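Local coordinates for glycosyl transferases group 1 family protein (Francisella tularensis subsp. tularensis, PDB 5I45) that probably transfers a sugar from an activated donor to an acceptor as a GT-B glycosyltransferase, of which this chain is the C-terminal domain, at residues A[32-37]-A[116-121]; A[139-144]-A[157-162]. All coordinates share one frame; numbering follows the deposited sequence. Where two conformers were deposited one is given.

Overall arrangement
Both contacts belong to the single parallel sheet of this C-terminal domain, whose strands run in the order 93-96, 61-66, 30-35, 114-117, 137-140, 157-158. Interaction 1 joins the two middle strands, 30-35 and 114-117; interaction 2 joins 137-140 to the edge strand 157-158. Their centres lie about 9 Å apart, and along the chain the first is complete before the second begins. Strands 114-117 and 137-140 are neighbours, so the two contacts meet directly: Cys117 N lies 2.8 Å from Ile139 O, and Ser119 O lies 2.7 Å from Thr141 OG1. Together they carry the Rossmann-like sheet from its centre to one edge, as in other GT-B enzymes.

Interaction 1: residues A[32-37]-A[116-121]; sequences IGIFGR and VCASHK
This is a buried backbone pairing of two parallel strands at the middle of the sheet, where strand 30-35 runs beside strand 114-117 just before both strands leave the sheet. One direct hydrogen bond joins the segments: Val116 N donates to Gly33 O at 2.8 Å, nearly straight at 169° and pointing almost along the C=O axis. Farther on the strands part, and a water bridges them, accepting from Phe35 N at 2.9 Å and donating to Val116 O; it also sits at the edge of the Phe35 ring, in its plane. Phe35 stacks on Tyr109 of helix 104-111.

Side chains close the pairing from the side of helix 44-57, whose Phe47 touches Ile32, Ile34 and Val116. Ile32 and Val116 run alongside each other in the same direction, with CG2 of Ile32 4.2 Å from CG2 of Val116. In Ile34, CG1 is anti to the backbone N (chi1 -174°); CG1 passes 3.4 Å from Val116 O, and CD1 extends to the methyl CB of Ala118 at 4.1 Å. Pairing of the first strand with the fourth, in order 3-2-1-4-5-6, is the central topology of a Rossmann-like domain, here consistent with the C-terminal domain of a GT-B glycosyltransferase.

Interaction 2: residues A[139-144]-A[157-162]; sequences IATKAG and YLVEPK
Chi1 of -63° sets CG2 of Ile139 anti to its backbone N, and chi1 of -64° sets CG1 of Val159 anti to its carbonyl carbon; the two side chains pass at a slant, and these methyls meet at 3.9 Å. They do so at the edge of the Rossmann-like sheet, where the parallel strands 137-140 and 157-158 pair Ile139 with Tyr157 and Ala140 with Leu158. Ala140 bonds the neighbouring strand through both its N and its O: its N donates to Tyr157 O at 2.9 Å, and its O accepts from Val159 N. In each bond the donor stands above the carbonyl plane. Ala140 O also receives a CA-H contact from Leu158, whose CD2 comes alongside it. Ile139 and Tyr157 face helix 164-176, meeting Lys170 there, and Tyr157 OH bonds to Asp153.

Further along, a water bridges the segments: it accepts from Lys142 N and donates to Val159 O, while CA of Thr141 makes its own C-H contact to Val159 O at 3.4 Å. Thr141 divides its side chain. Thr141 OG1 accepts from Gly144 N at 3.0 Å in an ST motif and hydrogen-bonds to Ser119 O; Thr141 CG2 reaches the other segment, resting 3.7 Å from CA of Pro161.

Interaction 1: residues A[32-37]-A[116-121]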
loop_
_atom_site.group_PDB
_atom_site.type_symbol
_atom_site.label_atom_id
_atom_site.label_comp_id
_atom_site.label_asym_id
_atom_site.label_seq_id
_atom_site.Cartn_x
_atom_site.Cartn_y
_atom_site.Cartn_z
ATOM N N ILE A 32 -4.449 -4.531 1.338
ATOM C CA ILE A 32 -3.744 -3.574 0.485
ATOM C C ILE A 32 -3.659 -2.282 1.262
ATOM O O ILE A 32 -4.695 -1.853 1.792
ATOM C CB ILE A 32 -4.514 -3.292 -0.819
ATOM C CG1 ILE A 32 -4.796 -4.558 -1.597
ATOM C CG2 ILE A 32 -3.814 -2.237 -1.658
ATOM C CD1 ILE A 32 -6.086 -4.431 -2.384
ATOM N N GLY A 33 -2.518 -1.614 1.324
ATOM C CA GLY A 33 -2.414 -0.388 2.074
ATOM C C GLY A 33 -1.749 0.753 1.336
ATOM O O GLY A 33 -0.963 0.556 0.388
ATOM N N ILE A 34 -2.062 1.960 1.810
ATOM C CA ILE A 34 -1.396 3.179 1.416
ATOM C C ILE A 34 -1.040 3.937 2.702
ATOM O O ILE A 34 -1.873 4.081 3.589
ATOM C CB ILE A 34 -2.208 4.052 0.420
ATOM C CG1 ILE A 34 -1.353 5.240 -0.049
ATOM C CG2 ILE A 34 -3.525 4.517 0.993
ATOM C CD1 ILE A 34 -1.881 5.939 -1.279
ATOM N N PHE A 35 0.202 4.376 2.784
ATOM C CA PHE A 35 0.742 5.007 3.981
ATOM C C PHE A 35 0.985 6.478 3.793
ATOM O O PHE A 35 1.449 6.896 2.738
ATOM C CB PHE A 35 2.087 4.330 4.340
ATOM C CG PHE A 35 1.930 2.952 4.863
ATOM C CD1 PHE A 35 1.702 1.895 4.005
ATOM C CD2 PHE A 35 2.010 2.701 6.239
ATOM C CE1 PHE A 35 1.587 0.606 4.507
ATOM C CE2 PHE A 35 1.871 1.421 6.729
ATOM C CZ PHE A 35 1.644 0.377 5.872
ATOM N N GLY A 36 0.763 7.241 4.838
ATOM C CA GLY A 36 1.120 8.627 4.859
ATOM C C GLY A 36 -0.056 9.549 4.884
ATOM O O GLY A 36 -1.212 9.146 4.998
ATOM N N ARG A 37 0.252 10.824 4.781
ATOM C CA ARG A 37 -0.753 11.840 4.869
ATOM C C ARG A 37 -1.825 11.681 3.788
ATOM O O ARG A 37 -1.539 11.285 2.659
ATOM C CB ARG A 37 -0.028 13.176 4.751
ATOM C CG ARG A 37 -0.878 14.387 4.835
ATOM C CD ARG A 37 0.004 15.617 4.840
ATOM N NE ARG A 37 -0.810 16.800 4.612
ATOM C CZ ARG A 37 -0.422 18.062 4.752
ATOM N NH1 ARG A 37 0.792 18.374 5.183
ATOM N NH2 ARG A 37 -1.291 19.026 4.491
ATOM N N VAL A 116 0.558 0.372 -2.015
ATOM C CA VAL A 116 0.549 1.344 -3.096
ATOM C C VAL A 116 1.195 2.632 -2.649
ATOM O O VAL A 116 0.859 3.139 -1.607
ATOM C CB VAL A 116 -0.882 1.611 -3.606
ATOM C CG1 VAL A 116 -0.869 2.607 -4.739
ATOM C CG2 VAL A 116 -1.524 0.304 -4.070
ATOM N N CYS A 117 2.123 3.146 -3.463
ATOM C CA CYS A 117 2.798 4.420 -3.206
ATOM C C CYS A 117 2.408 5.290 -4.390
ATOM O O CYS A 117 3.011 5.205 -5.434
ATOM C CB CYS A 117 4.333 4.160 -3.078
ATOM S SG CYS A 117 4.797 2.866 -1.864
ATOM N N ALA A 118 1.370 6.109 -4.214
ATOM C CA ALA A 118 0.700 6.814 -5.313
ATOM C C ALA A 118 1.051 8.300 -5.423
ATOM O O ALA A 118 0.393 9.033 -6.154
ATOM C CB ALA A 118 -0.808 6.669 -5.123
ATOM N N SER A 119 2.079 8.741 -4.722
ATOM C CA SER A 119 2.378 10.172 -4.680
ATOM C C SER A 119 2.628 10.760 -6.055
ATOM O O SER A 119 3.271 10.162 -6.893
ATOM C CB SER A 119 3.587 10.415 -3.827
ATOM O OG SER A 119 3.842 11.802 -3.712
ATOM N N HIS A 120 2.133 11.965 -6.273
ATOM C CA HIS A 120 2.358 12.594 -7.564
ATOM C C HIS A 120 3.797 13.049 -7.762
ATOM O O HIS A 120 4.367 12.892 -8.852
ATOM C CB HIS A 120 1.435 13.779 -7.759
ATOM C CG HIS A 120 -0.015 13.432 -7.709
ATOM N ND1 HIS A 120 -1.000 14.387 -7.599
ATOM C CD2 HIS A 120 -0.646 12.234 -7.681
ATOM C CE1 HIS A 120 -2.177 13.798 -7.571
ATOM N NE2 HIS A 120 -1.991 12.493 -7.608
ATOM N N LYS A 121 4.372 13.596 -6.698
ATOM C CA LYS A 121 5.717 14.231 -6.748
ATOM C C LYS A 121 6.550 14.065 -5.504
ATOM O O LYS A 121 7.766 13.889 -5.588
ATOM C CB LYS A 121 5.582 15.757 -6.972
ATOM C CG LYS A 121 4.974 16.121 -8.290
ATOM C CD LYS A 121 5.005 17.606 -8.570
ATOM C CE LYS A 121 4.579 17.866 -10.000
ATOM N NZ LYS A 121 5.560 17.359 -11.007
HETATM O O HOH W 1 2.176 3.876 0.714
#

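Interaction 2: residues A[139-144]-A[157-162]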
loop_
_atom_site.group_PDB
_atom_site.type_symbol
_atom_site.label_atom_id
_atom_site.label_comp_id
_atom_site.label_asym_id
_atom_site.label_seq_id
_atom_site.Cartn_x
_atom_site.Cartn_y
_atom_site.Cartn_z
ATOM N N ILE A 139 3.225 -1.340 -5.726
ATOM C CA ILE A 139 2.801 -0.604 -6.912
ATOM C C ILE A 139 3.104 0.853 -6.602
ATOM O O ILE A 139 2.667 1.368 -5.599
ATOM C CB ILE A 139 1.295 -0.764 -7.154
ATOM C CG1 ILE A 139 0.935 -2.220 -7.437
ATOM C CG2 ILE A 139 0.873 0.134 -8.328
ATOM C CD1 ILE A 139 -0.546 -2.508 -7.279
ATOM N N ALA A 140 3.866 1.516 -7.456
ATOM C CA ALA A 140 4.292 2.875 -7.186
ATOM C C ALA A 140 4.338 3.745 -8.408
ATOM O O ALA A 140 4.533 3.279 -9.522
ATOM C CB ALA A 140 5.721 2.837 -6.595
ATOM N N THR A 141 4.170 5.047 -8.180
ATOM C CA THR A 141 4.515 6.055 -9.180
ATOM C C THR A 141 6.053 6.272 -9.140
ATOM O O THR A 141 6.735 5.811 -8.242
ATOM C CB THR A 141 3.857 7.378 -8.823
ATOM O OG1 THR A 141 4.254 7.723 -7.493
ATOM C CG2 THR A 141 2.347 7.286 -8.901
ATOM N N LYS A 142 6.550 7.064 -10.076
ATOM C CA LYS A 142 7.979 7.471 -10.107
ATOM C C LYS A 142 8.368 8.088 -8.750
ATOM O O LYS A 142 9.384 7.713 -8.137
ATOM C CB LYS A 142 8.191 8.483 -11.227
ATOM C CG LYS A 142 9.624 8.975 -11.382
ATOM C CD LYS A 142 9.795 9.853 -12.616
ATOM C CE LYS A 142 9.667 9.048 -13.899
ATOM N NZ LYS A 142 10.279 9.730 -15.065
ATOM N N ALA A 143 7.532 8.992 -8.249
ATOM C CA ALA A 143 7.763 9.621 -6.936
ATOM C C ALA A 143 7.725 8.597 -5.806
ATOM O O ALA A 143 8.534 8.647 -4.867
ATOM C CB ALA A 143 6.720 10.706 -6.680
ATOM N N GLY A 144 6.735 7.709 -5.854
ATOM C CA GLY A 144 6.541 6.699 -4.824
ATOM C C GLY A 144 7.702 5.766 -4.628
ATOM O O GLY A 144 7.880 5.237 -3.542
ATOM N N TYR A 157 5.738 -2.715 -9.433
ATOM C CA TYR A 157 5.115 -2.143 -10.605
ATOM C C TYR A 157 5.212 -0.667 -10.550
ATOM O O TYR A 157 5.296 -0.046 -9.458
ATOM C CB TYR A 157 3.664 -2.607 -10.740
ATOM C CG TYR A 157 3.714 -4.048 -11.039
ATOM C CD1 TYR A 157 3.828 -4.498 -12.340
ATOM C CD2 TYR A 157 3.853 -4.958 -10.008
ATOM C CE1 TYR A 157 3.963 -5.855 -12.612
ATOM C CE2 TYR A 157 4.009 -6.296 -10.250
ATOM C CZ TYR A 157 4.083 -6.749 -11.548
ATOM O OH TYR A 157 4.228 -8.087 -11.757
ATOM N N LEU A 158 5.259 -0.105 -11.745
ATOM C CA LEU A 158 5.262 1.340 -11.900
ATOM C C LEU A 158 3.985 1.769 -12.608
ATOM O O LEU A 158 3.532 1.146 -13.576
ATOM C CB LEU A 158 6.485 1.799 -12.688
ATOM C CG LEU A 158 7.782 1.647 -11.909
ATOM C CD1 LEU A 158 9.001 1.861 -12.780
ATOM C CD2 LEU A 158 7.840 2.573 -10.710
ATOM N N VAL A 159 3.410 2.843 -12.118
ATOM C CA VAL A 159 2.243 3.443 -12.758
ATOM C C VAL A 159 2.488 4.916 -12.947
ATOM O O VAL A 159 3.300 5.510 -12.268
ATOM C CB VAL A 159 0.945 3.231 -11.952
ATOM C CG1 VAL A 159 0.628 1.746 -11.886
ATOM C CG2 VAL A 159 1.007 3.821 -10.552
ATOM N N GLU A 160 1.769 5.494 -13.901
ATOM C CA GLU A 160 1.789 6.943 -14.017
ATOM C C GLU A 160 1.051 7.568 -12.843
ATOM O O GLU A 160 0.115 6.972 -12.305
ATOM C CB GLU A 160 1.114 7.374 -15.316
ATOM C CG GLU A 160 1.880 6.931 -16.559
ATOM C CD GLU A 160 3.244 7.559 -16.671
ATOM O OE1 GLU A 160 3.415 8.753 -16.349
ATOM O OE2 GLU A 160 4.162 6.845 -17.129
ATOM N N PRO A 161 1.469 8.763 -12.409
ATOM C CA PRO A 161 0.678 9.491 -11.422
ATOM C C PRO A 161 -0.681 9.860 -11.983
ATOM O O PRO A 161 -0.885 9.909 -13.217
ATOM C CB PRO A 161 1.533 10.734 -11.146
ATOM C CG PRO A 161 2.348 10.918 -12.373
ATOM C CD PRO A 161 2.599 9.558 -12.928
ATOM N N LYS A 162 -1.634 10.089 -11.093
ATOM C CA LYS A 162 -2.979 10.557 -11.445
ATOM C C LYS A 162 -3.742 9.579 -12.327
ATOM O O LYS A 162 -4.553 9.988 -13.155
ATOM C CB LYS A 162 -2.910 11.950 -12.071
ATOM C CG LYS A 162 -2.143 12.942 -11.207
ATOM C CD LYS A 162 -2.146 14.346 -11.775
ATOM C CE LYS A 162 -1.233 15.279 -11.002
ATOM N NZ LYS A 162 -1.514 16.716 -11.213
HETATM O O HOH W 2 5.441 7.179 -12.602
#